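Local coordinates for protein carbamate kinase (Mycoplasma penetrans, PDB 4AXS) that probably catalyses phosphoryl transfer between carbamoyl phosphate and ADP, yielding ATP in the arginine deiminase pathway, at residues R26-L31 and D246-L251; E63-H68 and C206-G211; K232-A237 and I295-G300. One frame throughout, in Å; residues are numbered along the deposited sequence.

Contact 1. Residues R26-L31 and D246-L251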
loop_
_atom_site.group_PDB
_atom_site.type_symbol
_atom_site.label_atom_id
_atom_site.label_comp_id
_atom_site.label_asym_id
_atom_site.label_seq_id
_atom_site.Cartn_x
_atom_site.Cartn_y
_atom_site.Cartn_z
ATOM N N ARG A 26 15.997 18.864 4.455
ATOM C CA ARG A 26 15.243 17.845 3.736
ATOM C C ARG A 26 16.167 16.726 3.266
ATOM O O ARG A 26 17.259 16.986 2.748
ATOM C CB ARG A 26 14.491 18.459 2.549
ATOM C CG ARG A 26 13.452 17.527 1.932
ATOM C CD ARG A 26 12.499 18.255 0.996
ATOM N NE ARG A 26 11.513 19.032 1.740
ATOM C CZ ARG A 26 10.445 19.610 1.195
ATOM N NH1 ARG A 26 10.222 19.499 -0.108
ATOM N NH2 ARG A 26 9.600 20.301 1.950
ATOM N N ILE A 27 15.728 15.481 3.446
ATOM C CA ILE A 27 16.573 14.317 3.167
ATOM C C ILE A 27 15.788 13.097 2.682
ATOM O O ILE A 27 14.913 12.596 3.387
ATOM C CB ILE A 27 17.343 13.884 4.419
ATOM C CG1 ILE A 27 18.179 15.048 4.964
ATOM C CG2 ILE A 27 18.205 12.674 4.105
ATOM C CD1 ILE A 27 18.635 14.862 6.401
ATOM N N VAL A 28 16.112 12.616 1.485
ATOM C CA VAL A 28 15.497 11.411 0.952
ATOM C C VAL A 28 16.406 10.226 1.180
ATOM O O VAL A 28 17.567 10.220 0.748
ATOM C CB VAL A 28 15.231 11.523 -0.549
ATOM C CG1 VAL A 28 14.782 10.181 -1.093
ATOM C CG2 VAL A 28 14.176 12.592 -0.824
ATOM N N ILE A 29 15.883 9.213 1.853
ATOM C CA ILE A 29 16.680 8.046 2.195
ATOM C C ILE A 29 16.135 6.805 1.502
ATOM O O ILE A 29 14.938 6.569 1.515
ATOM C CB ILE A 29 16.724 7.822 3.727
ATOM C CG1 ILE A 29 17.117 9.115 4.439
ATOM C CG2 ILE A 29 17.716 6.720 4.085
ATOM C CD1 ILE A 29 17.411 8.943 5.918
ATOM N N ALA A 30 17.023 6.017 0.905
ATOM C CA ALA A 30 16.625 4.818 0.180
ATOM C C ALA A 30 17.215 3.556 0.807
ATOM O O ALA A 30 18.427 3.397 0.869
ATOM C CB ALA A 30 17.041 4.930 -1.285
ATOM N N LEU A 31 16.351 2.652 1.255
ATOM C CA LEU A 31 16.782 1.449 1.978
ATOM C C LEU A 31 16.708 0.183 1.124
ATOM O O LEU A 31 15.626 -0.224 0.695
ATOM C CB LEU A 31 15.925 1.278 3.232
ATOM C CG LEU A 31 16.027 0.016 4.089
ATOM C CD1 LEU A 31 17.346 -0.069 4.808
ATOM C CD2 LEU A 31 14.883 0.034 5.100
ATOM N N ASP A 246 17.574 18.372 -0.139
ATOM C CA ASP A 246 18.976 18.742 -0.237
ATOM C C ASP A 246 19.794 17.481 -0.445
ATOM O O ASP A 246 20.508 17.344 -1.432
ATOM C CB ASP A 246 19.415 19.427 1.054
ATOM C CG ASP A 246 18.402 20.432 1.541
ATOM O OD1 ASP A 246 17.918 21.227 0.698
ATOM O OD2 ASP A 246 18.080 20.406 2.755
ATOM N N ILE A 247 19.662 16.554 0.496
ATOM C CA ILE A 247 20.433 15.324 0.489
ATOM C C ILE A 247 19.614 14.119 -0.011
ATOM O O ILE A 247 18.407 14.016 0.224
ATOM C CB ILE A 247 21.006 15.015 1.900
ATOM C CG1 ILE A 247 21.817 16.199 2.435
ATOM C CG2 ILE A 247 21.852 13.762 1.875
ATOM C CD1 ILE A 247 21.029 17.168 3.301
ATOM N N PHE A 248 20.311 13.230 -0.714
ATOM C CA PHE A 248 19.806 11.945 -1.146
ATOM C C PHE A 248 20.758 10.884 -0.602
ATOM O O PHE A 248 21.869 10.747 -1.094
ATOM C CB PHE A 248 19.760 11.898 -2.676
ATOM C CG PHE A 248 19.324 10.566 -3.240
ATOM C CD1 PHE A 248 18.474 9.726 -2.523
ATOM C CD2 PHE A 248 19.743 10.160 -4.503
ATOM C CE1 PHE A 248 18.065 8.494 -3.049
ATOM C CE2 PHE A 248 19.339 8.930 -5.037
ATOM C CZ PHE A 248 18.498 8.097 -4.308
ATOM N N VAL A 249 20.341 10.147 0.426
ATOM C CA VAL A 249 21.191 9.103 0.994
ATOM C C VAL A 249 20.809 7.718 0.507
ATOM O O VAL A 249 19.661 7.296 0.643
ATOM C CB VAL A 249 21.117 9.055 2.525
ATOM C CG1 VAL A 249 21.942 7.874 3.051
ATOM C CG2 VAL A 249 21.567 10.371 3.134
ATOM N N VAL A 250 21.789 7.009 -0.032
ATOM C CA VAL A 250 21.603 5.659 -0.531
ATOM C C VAL A 250 22.257 4.665 0.423
ATOM O O VAL A 250 23.493 4.617 0.527
ATOM C CB VAL A 250 22.237 5.516 -1.929
ATOM C CG1 VAL A 250 22.232 4.062 -2.388
ATOM C CG2 VAL A 250 21.530 6.437 -2.935
ATOM N N LEU A 251 21.433 3.888 1.131
ATOM C CA LEU A 251 21.943 2.971 2.146
ATOM C C LEU A 251 22.371 1.681 1.507
ATOM O O LEU A 251 21.654 1.105 0.691
ATOM C CB LEU A 251 20.910 2.694 3.220
ATOM C CG LEU A 251 20.533 3.904 4.060
ATOM C CD1 LEU A 251 19.524 3.501 5.128
ATOM C CD2 LEU A 251 21.782 4.520 4.678
#
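Ile29 CG2 reaches past its register partner Val249 to Leu251, two residues further on, and lies 3.8 Å from CD1 of Leu251. On the same face Ile27 and Ile247 lie side by side, the CG1 of Ile27 3.9 Å from the CD1 of Ile247, and Val249 fills in beside them. The other face carries Val28, Ala30 and Phe248. With CG anti to its backbone nitrogen (chi1 177°), Phe248 turns its ring toward the partner strand, where CD1 comes 4.0 Å from CG1 of Val28 and the carbonyl oxygen of Val28 lies at the ring edge. Between the two faces runs the parallel pairing: Val249 N donates to Val28 O at 2.8 Å, and Ala30 N to Val249 O at 2.9 Å. At the N-terminal end the pattern turns polar, since Arg26 N bonds Asp246 OD2 (3.1 Å) from above the carboxylate plane, while the guanidinium of Arg26 turns elsewhere, to a salt bridge with Glu63. The pair lies at the middle of the five-stranded sheet: strand 64-68 flanks 27-31, strand 309-313 flanks 247-251, and helix 232-242 covers the Val28-Phe248 face.

Contact 2. Residues E63-H68 and C206-G211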
loop_
_atom_site.group_PDB
_atom_site.type_symbol
_atom_site.label_atom_id
_atom_site.label_comp_id
_atom_site.label_asym_id
_atom_site.label_seq_id
_atom_site.Cartn_x
_atom_site.Cartn_y
_atom_site.Cartn_z
ATOM N N GLU A 63 13.443 17.137 7.281
ATOM C CA GLU A 63 12.334 16.435 6.655
ATOM C C GLU A 63 12.895 15.173 6.007
ATOM O O GLU A 63 13.725 15.263 5.110
ATOM C CB GLU A 63 11.689 17.302 5.567
ATOM C CG GLU A 63 11.289 18.717 5.991
ATOM C CD GLU A 63 11.331 19.693 4.821
ATOM O OE1 GLU A 63 12.451 20.129 4.455
ATOM O OE2 GLU A 63 10.259 20.013 4.259
ATOM N N VAL A 64 12.454 14.002 6.461
ATOM C CA VAL A 64 12.903 12.738 5.883
ATOM C C VAL A 64 11.809 12.099 5.039
ATOM O O VAL A 64 10.785 11.649 5.560
ATOM C CB VAL A 64 13.361 11.715 6.960
ATOM C CG1 VAL A 64 13.892 10.442 6.301
ATOM C CG2 VAL A 64 14.412 12.318 7.885
ATOM N N ILE A 65 12.033 12.075 3.731
ATOM C CA ILE A 65 11.199 11.322 2.808
ATOM C C ILE A 65 11.769 9.909 2.723
ATOM O O ILE A 65 12.954 9.727 2.460
ATOM C CB ILE A 65 11.231 11.950 1.423
ATOM C CG1 ILE A 65 10.643 13.366 1.466
ATOM C CG2 ILE A 65 10.466 11.081 0.428
ATOM C CD1 ILE A 65 11.471 14.392 2.208
ATOM N N VAL A 66 10.936 8.901 2.958
ATOM C CA VAL A 66 11.453 7.536 3.050
ATOM C C VAL A 66 11.083 6.637 1.870
ATOM O O VAL A 66 9.986 6.746 1.315
ATOM C CB VAL A 66 11.044 6.876 4.372
ATOM C CG1 VAL A 66 11.683 5.513 4.487
ATOM C CG2 VAL A 66 11.461 7.757 5.535
ATOM N N GLY A 67 12.015 5.758 1.496
ATOM C CA GLY A 67 11.846 4.850 0.374
ATOM C C GLY A 67 12.574 3.542 0.618
ATOM O O GLY A 67 13.332 3.431 1.574
ATOM N N HIS A 68 12.345 2.545 -0.235
ATOM C CA HIS A 68 12.908 1.212 -0.024
ATOM C C HIS A 68 12.838 0.357 -1.277
ATOM O O HIS A 68 11.970 0.557 -2.127
ATOM C CB HIS A 68 12.172 0.488 1.105
ATOM C CG HIS A 68 10.757 0.126 0.765
ATOM N ND1 HIS A 68 10.424 -1.031 0.093
ATOM C CD2 HIS A 68 9.592 0.770 1.006
ATOM C CE1 HIS A 68 9.118 -1.074 -0.084
ATOM N NE2 HIS A 68 8.589 0.003 0.466
ATOM N N CYS A 206 6.703 10.770 4.815
ATOM C CA CYS A 206 6.075 10.040 3.723
ATOM C C CYS A 206 6.926 8.912 3.161
ATOM O O CYS A 206 8.046 9.138 2.724
ATOM C CB CYS A 206 5.799 10.995 2.568
ATOM S SG CYS A 206 4.915 12.481 2.997
ATOM N N ILE A 207 6.363 7.707 3.119
ATOM C CA ILE A 207 7.054 6.562 2.540
ATOM C C ILE A 207 6.535 6.310 1.135
ATOM O O ILE A 207 5.343 6.068 0.940
ATOM C CB ILE A 207 6.886 5.303 3.402
ATOM C CG1 ILE A 207 7.158 5.629 4.872
ATOM C CG2 ILE A 207 7.796 4.195 2.903
ATOM C CD1 ILE A 207 6.839 4.496 5.819
ATOM N N VAL A 208 7.437 6.383 0.160
ATOM C CA VAL A 208 7.073 6.241 -1.245
ATOM C C VAL A 208 8.117 5.477 -2.048
ATOM O O VAL A 208 9.209 5.162 -1.548
ATOM C CB VAL A 208 6.900 7.602 -1.913
ATOM C CG1 VAL A 208 5.673 8.310 -1.372
ATOM C CG2 VAL A 208 8.147 8.442 -1.711
ATOM N N GLY A 209 7.780 5.194 -3.304
ATOM C CA GLY A 209 8.690 4.505 -4.211
ATOM C C GLY A 209 9.104 3.130 -3.713
ATOM O O GLY A 209 10.250 2.699 -3.927
ATOM N N GLY A 210 8.177 2.441 -3.041
ATOM C CA GLY A 210 8.437 1.097 -2.549
ATOM C C GLY A 210 8.832 0.191 -3.699
ATOM O O GLY A 210 8.115 0.106 -4.688
ATOM N N GLY A 211 9.992 -0.452 -3.591
ATOM C CA GLY A 211 10.500 -1.303 -4.653
ATOM C C GLY A 211 10.640 -0.562 -5.965
ATOM O O GLY A 211 10.723 -1.174 -7.028
#
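His68 lays one face of its imidazole over Gly210, whose CA stands 3.5 Å from the ring centroid and 27° off the ring normal, a CH-pi contact displaced toward the NE2 side. It sits where the amino acid kinase fold, an alpha/beta sandwich, passes from a beta strand into a run of glycines. The ring reaches this place because CG occupies the crowded position between the backbone nitrogen and the carbonyl carbon (chi1 68°), and its rotation is fixed by polar partners: NE2 bonds the hydroxyl of Tyr130, and ND1 a residue flanking the two segments. With no side chain on Gly210, the ring can come down directly on the main chain.

Further back the two segments run alongside each other with roughly the same direction, joined by a single bridge between Val66 and Ile207. Val66 N donates to Cys206 O (2.9 Å), and Val66 O accepts from Val208 N (2.8 Å), so both polar backbone atoms of Val66 are used. The segment 206-211 thereby meets strand 64-68, an outermost strand of the five-stranded sheet, while Ile207 also pairs with Leu129 of the neighbouring strand 128-130. Side chains close the seam on both faces: Ile65 CG2 is 4.1 Å from Val208 CG2, next to helix 193-201, and Val66 CB is equally far from Ile207 CG1, beneath Met111 of helix 96-121. Beyond Val208 the strand pairing lapses and the chain turns through Gly209 and Gly211, both with positive phi. It is caught again by Gly211 N, which donates to His68 O at 2.7 Å from a position tilted out of the carbonyl plane, the bond bent to 140° at the hydrogen.

Contact 3. Residues K232-A237 and I295-G300. With SO4 (sulfate ion), chain B.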
loop_
_atom_site.group_PDB
_atom_site.type_symbol
_atom_site.label_atom_id
_atom_site.label_comp_id
_atom_site.label_asym_id
_atom_site.label_seq_id
_atom_site.Cartn_x
_atom_site.Cartn_y
_atom_site.Cartn_z
ATOM N N LYS A 232 15.152 1.099 -7.597
ATOM C CA LYS A 232 14.693 1.936 -6.503
ATOM C C LYS A 232 15.569 3.176 -6.295
ATOM O O LYS A 232 15.069 4.232 -5.894
ATOM C CB LYS A 232 14.562 1.119 -5.207
ATOM C CG LYS A 232 15.883 0.612 -4.603
ATOM C CD LYS A 232 16.439 1.592 -3.585
ATOM C CE LYS A 232 17.351 0.898 -2.591
ATOM N NZ LYS A 232 18.625 0.424 -3.212
ATOM N N ASP A 233 16.869 3.064 -6.571
ATOM C CA ASP A 233 17.744 4.238 -6.443
ATOM C C ASP A 233 17.371 5.335 -7.467
ATOM O O ASP A 233 17.166 6.484 -7.099
ATOM C CB ASP A 233 19.231 3.836 -6.482
ATOM C CG ASP A 233 19.611 2.853 -5.354
ATOM O OD1 ASP A 233 19.290 3.116 -4.173
ATOM O OD2 ASP A 233 20.249 1.814 -5.653
ATOM N N PHE A 234 17.246 4.966 -8.740
ATOM C CA PHE A 234 16.701 5.864 -9.758
ATOM C C PHE A 234 15.356 6.440 -9.306
ATOM O O PHE A 234 15.114 7.648 -9.387
ATOM C CB PHE A 234 16.426 5.107 -11.062
ATOM C CG PHE A 234 17.657 4.669 -11.813
ATOM C CD1 PHE A 234 18.903 5.209 -11.547
ATOM C CD2 PHE A 234 17.552 3.725 -12.828
ATOM C CE1 PHE A 234 19.999 4.809 -12.260
ATOM C CE2 PHE A 234 18.674 3.323 -13.544
ATOM C CZ PHE A 234 19.890 3.865 -13.250
ATOM N N ALA A 235 14.465 5.561 -8.854
ATOM C CA ALA A 235 13.121 5.983 -8.512
ATOM C C ALA A 235 13.216 7.036 -7.442
ATOM O O ALA A 235 12.687 8.123 -7.582
ATOM C CB ALA A 235 12.256 4.788 -8.035
ATOM N N LEU A 236 13.917 6.712 -6.372
ATOM C CA LEU A 236 13.969 7.601 -5.223
ATOM C C LEU A 236 14.746 8.878 -5.509
ATOM O O LEU A 236 14.563 9.897 -4.830
ATOM C CB LEU A 236 14.523 6.865 -4.006
ATOM C CG LEU A 236 13.364 6.245 -3.230
ATOM C CD1 LEU A 236 13.763 4.928 -2.586
ATOM C CD2 LEU A 236 12.842 7.235 -2.194
ATOM N N ALA A 237 15.609 8.822 -6.521
ATOM C CA ALA A 237 16.340 10.003 -6.946
ATOM C C ALA A 237 15.416 10.947 -7.736
ATOM O O ALA A 237 15.485 12.160 -7.581
ATOM C CB ALA A 237 17.569 9.609 -7.752
ATOM N N ILE A 295 25.403 4.946 -8.112
ATOM C CA ILE A 295 26.262 6.037 -8.508
ATOM C C ILE A 295 25.540 6.923 -9.508
ATOM O O ILE A 295 25.393 8.131 -9.301
ATOM C CB ILE A 295 27.544 5.494 -9.161
ATOM C CG1 ILE A 295 28.396 4.763 -8.120
ATOM C CG2 ILE A 295 28.326 6.620 -9.847
ATOM C CD1 ILE A 295 28.693 5.584 -6.891
ATOM N N LYS A 296 25.094 6.310 -10.594
ATOM C CA LYS A 296 24.427 7.039 -11.656
ATOM C C LYS A 296 23.220 7.818 -11.130
ATOM O O LYS A 296 23.076 9.017 -11.385
ATOM C CB LYS A 296 24.010 6.077 -12.761
ATOM C CG LYS A 296 25.170 5.529 -13.578
ATOM C CD LYS A 296 24.729 4.358 -14.458
ATOM C CE LYS A 296 25.394 4.386 -15.831
ATOM N NZ LYS A 296 25.002 3.203 -16.661
ATOM N N ALA A 297 22.363 7.136 -10.377
ATOM C CA ALA A 297 21.230 7.793 -9.726
ATOM C C ALA A 297 21.662 8.938 -8.804
ATOM O O ALA A 297 20.976 9.945 -8.702
ATOM C CB ALA A 297 20.377 6.774 -8.958
ATOM N N ALA A 298 22.789 8.779 -8.123
ATOM C CA ALA A 298 23.291 9.843 -7.261
ATOM C C ALA A 298 23.740 11.034 -8.099
ATOM O O ALA A 298 23.596 12.187 -7.687
ATOM C CB ALA A 298 24.423 9.341 -6.394
ATOM N N MET A 299 24.282 10.740 -9.277
ATOM C CA MET A 299 24.724 11.773 -10.210
ATOM C C MET A 299 23.511 12.531 -10.754
ATOM O O MET A 299 23.470 13.770 -10.741
ATOM C CB MET A 299 25.546 11.142 -11.349
ATOM C CG MET A 299 26.899 10.604 -10.870
ATOM S SD MET A 299 27.846 9.488 -11.945
ATOM C CE MET A 299 28.164 10.450 -13.425
ATOM N N GLY A 300 22.511 11.773 -11.205
ATOM C CA GLY A 300 21.320 12.356 -11.787
ATOM C C GLY A 300 20.661 13.385 -10.890
ATOM O O GLY A 300 19.995 14.302 -11.373
HETATM S S SO4 B . 17.070 -3.657 -4.103
HETATM O O1 SO4 B . 16.129 -4.032 -5.161
HETATM O O2 SO4 B . 16.285 -3.500 -2.881
HETATM O O3 SO4 B . 18.096 -4.684 -3.874
HETATM O O4 SO4 B . 17.793 -2.426 -4.457
#
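Phe234 reaches across to Ala297 with the edge of its ring. Its CB starts 4.8 Å from Ala297 CB, and CG, anti to the carbonyl carbon (chi1 -70°), is only slightly closer. The approach tightens at CD1, which lies 3.4 Å from that methyl group; CE1 then stands 3.8 Å from Ala297 N, which lies in the ring plane, and 4.2 Å from Lys296 CB. Thus the methyl and the helix backbone meet the rim of the ring. Ala297 is the residue most covered in this contact: its CB also faces Asp233 CB at 4.0 Å, while Ala237 CB rests against Ala297 O. Such small residues allow the nearly parallel axes, 10° apart, to approach to 8.6 Å. The carboxylate of Asp233 is shared: OD1 takes a salt bridge from Lys232 NZ at 2.9 Å, and OD2 has a long, weak ion pair with Lys294 of helix 292-302. The same Lys232 ammonium bonds a sulfate ion that Gly33 N also holds. Within these segments the helices meet by van der Waals packing, without hydrogen bonds between them, while charges gather at the start of helix 232-242, where the sulfate, probably from the crystallisation liquor, is consistent with a site for phosphate groups.

In the fold
The three contacts show how chemistry follows position in an alpha/beta fold. Contact 1 is the central strand pair, held by a regular series of backbone bonds with apolar side chains on both faces. Contact 2 lies at the edge of the same sheet: strand 64-68 adjoins strand 27-31, but its outward pairing shrinks to one bridge and then a glycine turn. Contact 3 belongs to the helices instead, with van der Waals packing and no hydrogen bonds between its two segments. All three are largely buried, though contact 3 comes to the surface at Lys296. Helix 232-242 ties them together, since Ala237 lies against Phe248 of contact 1 and Leu236 touches both Ala30 and Gly67.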